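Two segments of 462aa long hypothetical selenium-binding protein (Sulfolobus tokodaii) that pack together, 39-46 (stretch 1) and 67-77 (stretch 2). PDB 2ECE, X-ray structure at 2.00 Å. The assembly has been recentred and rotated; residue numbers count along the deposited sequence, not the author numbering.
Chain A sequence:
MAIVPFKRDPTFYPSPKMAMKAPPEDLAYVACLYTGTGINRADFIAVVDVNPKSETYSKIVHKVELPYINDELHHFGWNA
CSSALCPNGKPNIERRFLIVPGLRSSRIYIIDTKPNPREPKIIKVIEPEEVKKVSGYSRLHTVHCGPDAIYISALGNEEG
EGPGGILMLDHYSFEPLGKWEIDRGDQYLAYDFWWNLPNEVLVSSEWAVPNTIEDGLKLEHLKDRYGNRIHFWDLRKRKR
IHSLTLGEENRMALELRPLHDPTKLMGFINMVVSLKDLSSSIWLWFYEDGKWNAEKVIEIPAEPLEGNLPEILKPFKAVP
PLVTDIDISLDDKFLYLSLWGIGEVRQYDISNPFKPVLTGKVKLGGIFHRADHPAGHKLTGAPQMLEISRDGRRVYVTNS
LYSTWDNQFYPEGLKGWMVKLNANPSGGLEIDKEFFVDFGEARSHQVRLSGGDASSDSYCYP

Stretch 1, residues 39-46: INRADFIA
Stretch 2 67-77: PYINDELHHFG

A single carboxylate oxygen accepts both of the direct hydrogen bonds that cross between the stretches: OD2 of Asp-43 takes two successive backbone amides, while no backbone-to-backbone hydrogen bond joins the stretches. Leu-73 N lies 3.0 Å from Asp-43 OD2, with an N-H...O angle of 147°; Glu-72 N is closer, 2.7 Å from Asp-43 OD2, but its angle of 125° makes that bond weak. Asp-43 (phi/psi -74/174) points its CA-to-CB bond toward stretch 2, and its m rotamer (chi1 -65°, chi2 -11°) carries the carboxylate to the loop. A short, charged side chain whose OD2 can accept from two neighbouring loop amides suits this buried place.

The loop brings the amides of Glu-72 and Leu-73 to the same oxygen. Asn-70 (61/37) and Glu-72 (67/76) both adopt positive phi, which asparagine tolerates fairly well but is less usual for glutamate; Asp-71 (-70/-35) lies between them, and Leu-73 returns to an extended -66/147. In register, Ala-42 (-68/155) is nearest Ile-69, CA to CA 4.1 Å, and Asp-43 is nearest Leu-73, CA to CA 6.4 Å.

Two waters complete the polar network. The first donates to Arg-41 O and Asp-43 OD1, each 2.7 Å from the water oxygen, and accepts from Asn-70 N at 2.8 Å. The second accepts from Asp-43 N and Asp-71 N, both 3.0 Å away, and donates to Tyr-68 O at 2.8 Å and Asp-71 OD2 at 2.7 Å, Asp-71 being m (chi1 -83°). Thus Asp-43 N reaches Tyr-68 O through water, their direct separation being 4.2 Å. Ala-42 CB sits only 2.9 Å from Tyr-68 O, a tight approach made by a small methyl side chain.

Apolar packing flanks this center. Ile-69 (m, t) lays its CG1 3.7 Å from Ala-42 N and extends CD1 to 3.5 Å from Asn-40 OD1. Leu-73 (m, t), an apolar side chain suited to burial, points toward stretch 1, its CG 3.6 Å from Asp-43 CB and its CD1 3.5 Å from Phe-44 O. Phe-44, p at chi1, points away. Ile-45 (-104/123), in a strand that runs on beyond the stretch, starts sideways, but its m, m rotamer brings CD1 4.1 Å from Leu-73 CD1. Phe-76, p at chi1 with chi2 -75°, offers the flat face over which this terminal methyl sits: Ile-45 CD1 is 4.2 Å from the Phe-76 ring centroid, 7° off the normal, a CH-pi contact. The contact buries 491 Å², both sides summed.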

# COMPACT_ATOMS: atom_id res chain seq x y z
N ILE A 39 -20.47 2.16 12.32
CA ILE A 39 -21.37 1.07 11.97
C ILE A 39 -20.84 -0.24 12.54
O ILE A 39 -19.71 -0.63 12.26
CB ILE A 39 -21.53 0.97 10.45
CG1 ILE A 39 -22.27 2.21 9.95
CG2 ILE A 39 -22.28 -0.30 10.08
CD1 ILE A 39 -22.12 2.46 8.49
N ASN A 40 -21.67 -0.90 13.33
CA ASN A 40 -21.29 -2.15 13.97
C ASN A 40 -21.42 -3.37 13.06
O ASN A 40 -22.30 -4.21 13.23
CB ASN A 40 -22.13 -2.35 15.24
CG ASN A 40 -21.53 -3.37 16.19
OD1 ASN A 40 -20.32 -3.38 16.43
ND2 ASN A 40 -22.38 -4.23 16.75
N ARG A 41 -20.51 -3.45 12.07
CA ARG A 41 -20.46 -4.55 11.11
C ARG A 41 -19.00 -4.90 10.84
O ARG A 41 -18.13 -4.03 10.88
CB ARG A 41 -21.10 -4.17 9.78
CG ARG A 41 -22.60 -4.13 9.75
CD ARG A 41 -23.05 -3.82 8.33
NE ARG A 41 -24.36 -3.19 8.27
CZ ARG A 41 -24.85 -2.58 7.19
NH1 ARG A 41 -24.13 -2.53 6.08
NH2 ARG A 41 -26.05 -2.02 7.22
N ALA A 42 -18.74 -6.16 10.54
CA ALA A 42 -17.39 -6.61 10.26
C ALA A 42 -16.83 -6.04 8.97
O ALA A 42 -17.58 -5.66 8.06
CB ALA A 42 -17.35 -8.13 10.20
N ASP A 43 -15.51 -5.95 8.89
CA ASP A 43 -14.86 -5.47 7.67
C ASP A 43 -15.02 -6.64 6.70
O ASP A 43 -15.49 -7.71 7.09
CB ASP A 43 -13.39 -5.16 7.94
CG ASP A 43 -13.21 -4.00 8.92
OD1 ASP A 43 -14.21 -3.32 9.22
OD2 ASP A 43 -12.07 -3.76 9.37
N PHE A 44 -14.63 -6.45 5.44
CA PHE A 44 -14.79 -7.51 4.45
C PHE A 44 -13.94 -7.28 3.21
O PHE A 44 -13.43 -6.19 2.98
CB PHE A 44 -16.26 -7.59 4.01
CG PHE A 44 -16.78 -6.31 3.39
CD1 PHE A 44 -16.80 -6.15 2.00
CD2 PHE A 44 -17.25 -5.27 4.20
CE1 PHE A 44 -17.29 -4.97 1.43
CE2 PHE A 44 -17.73 -4.09 3.63
CZ PHE A 44 -17.76 -3.94 2.24
N ILE A 45 -13.79 -8.34 2.43
CA ILE A 45 -13.04 -8.28 1.18
C ILE A 45 -14.11 -8.26 0.10
O ILE A 45 -14.96 -9.15 0.04
CB ILE A 45 -12.15 -9.52 0.95
CG1 ILE A 45 -10.92 -9.45 1.86
CG2 ILE A 45 -11.73 -9.59 -0.52
CD1 ILE A 45 -9.91 -8.38 1.46
N ALA A 46 -14.09 -7.23 -0.74
CA ALA A 46 -15.08 -7.14 -1.80
C ALA A 46 -14.49 -7.68 -3.09
O ALA A 46 -13.32 -7.45 -3.39
CB ALA A 46 -15.52 -5.70 -1.98
N PRO A 67 -15.67 -12.76 10.30
CA PRO A 67 -16.33 -13.20 11.53
C PRO A 67 -16.21 -12.28 12.74
O PRO A 67 -16.89 -12.49 13.74
CB PRO A 67 -15.72 -14.57 11.79
CG PRO A 67 -14.31 -14.37 11.29
CD PRO A 67 -14.54 -13.66 9.97
N TYR A 68 -15.33 -11.28 12.68
CA TYR A 68 -15.18 -10.36 13.80
C TYR A 68 -15.32 -8.92 13.34
O TYR A 68 -15.22 -8.62 12.15
CB TYR A 68 -13.82 -10.52 14.49
CG TYR A 68 -13.52 -11.91 15.00
CD1 TYR A 68 -12.84 -12.83 14.21
CD2 TYR A 68 -13.91 -12.30 16.28
CE1 TYR A 68 -12.55 -14.11 14.67
CE2 TYR A 68 -13.63 -13.58 16.75
CZ TYR A 68 -12.95 -14.48 15.94
OH TYR A 68 -12.67 -15.74 16.41
N ILE A 69 -15.52 -8.02 14.30
CA ILE A 69 -15.68 -6.61 14.02
C ILE A 69 -14.41 -5.84 14.40
O ILE A 69 -13.63 -6.30 15.23
CB ILE A 69 -16.91 -6.05 14.78
CG1 ILE A 69 -18.19 -6.64 14.18
CG2 ILE A 69 -16.94 -4.54 14.72
CD1 ILE A 69 -19.42 -6.44 15.03
N ASN A 70 -14.21 -4.69 13.77
CA ASN A 70 -13.06 -3.81 14.01
C ASN A 70 -11.65 -4.37 13.74
O ASN A 70 -10.71 -4.04 14.46
CB ASN A 70 -13.11 -3.25 15.43
CG ASN A 70 -14.28 -2.31 15.64
OD1 ASN A 70 -14.61 -1.49 14.77
ND2 ASN A 70 -14.91 -2.41 16.80
N ASP A 71 -11.50 -5.19 12.70
CA ASP A 71 -10.18 -5.73 12.35
C ASP A 71 -9.33 -4.59 11.80
O ASP A 71 -8.12 -4.54 12.03
CB ASP A 71 -10.29 -6.79 11.24
CG ASP A 71 -10.66 -8.18 11.76
OD1 ASP A 71 -9.92 -8.74 12.60
OD2 ASP A 71 -11.69 -8.72 11.31
N GLU A 72 -10.00 -3.68 11.09
CA GLU A 72 -9.43 -2.54 10.38
C GLU A 72 -8.60 -3.12 9.25
O GLU A 72 -7.37 -3.20 9.33
CB GLU A 72 -8.57 -1.62 11.27
CG GLU A 72 -7.82 -0.48 10.49
CD GLU A 72 -8.40 0.94 10.69
OE1 GLU A 72 -8.78 1.29 11.83
OE2 GLU A 72 -8.45 1.72 9.71
N LEU A 73 -9.28 -3.57 8.20
CA LEU A 73 -8.59 -4.11 7.03
C LEU A 73 -7.86 -2.94 6.42
O LEU A 73 -8.27 -1.78 6.59
CB LEU A 73 -9.57 -4.70 6.02
CG LEU A 73 -10.26 -6.02 6.41
CD1 LEU A 73 -10.76 -6.73 5.16
CD2 LEU A 73 -9.28 -6.92 7.14
N HIS A 74 -6.70 -3.23 5.83
CA HIS A 74 -5.93 -2.15 5.22
C HIS A 74 -5.17 -2.66 3.97
O HIS A 74 -5.68 -2.64 2.86
CB HIS A 74 -4.97 -1.74 6.31
CG HIS A 74 -4.24 -0.46 6.09
ND1 HIS A 74 -4.76 0.75 6.50
CD2 HIS A 74 -2.99 -0.21 5.64
CE1 HIS A 74 -3.85 1.70 6.32
NE2 HIS A 74 -2.77 1.14 5.79
N HIS A 75 -4.10 -3.38 4.25
CA HIS A 75 -3.23 -3.91 3.19
C HIS A 75 -3.33 -5.43 3.27
O HIS A 75 -3.60 -5.99 4.34
CB HIS A 75 -1.75 -3.50 3.40
CG HIS A 75 -1.40 -2.15 2.86
ND1 HIS A 75 -2.34 -1.18 2.59
CD2 HIS A 75 -0.20 -1.59 2.55
CE1 HIS A 75 -1.74 -0.09 2.14
NE2 HIS A 75 -0.44 -0.31 2.11
N PHE A 76 -3.16 -6.10 2.14
CA PHE A 76 -3.18 -7.56 2.10
C PHE A 76 -2.42 -8.06 0.88
O PHE A 76 -2.05 -7.28 -0.00
CB PHE A 76 -4.62 -8.13 2.11
CG PHE A 76 -5.43 -7.82 0.87
CD1 PHE A 76 -5.95 -6.55 0.66
CD2 PHE A 76 -5.70 -8.82 -0.07
CE1 PHE A 76 -6.72 -6.26 -0.47
CE2 PHE A 76 -6.47 -8.55 -1.21
CZ PHE A 76 -6.98 -7.27 -1.41
N GLY A 77 -2.15 -9.36 0.82
CA GLY A 77 -1.41 -9.88 -0.31
C GLY A 77 -1.64 -11.36 -0.55
O GLY A 77 -2.44 -11.99 0.14
O HOH W 1 -15.59 -3.59 11.55
O HOH W 2 -13.51 -6.70 11.03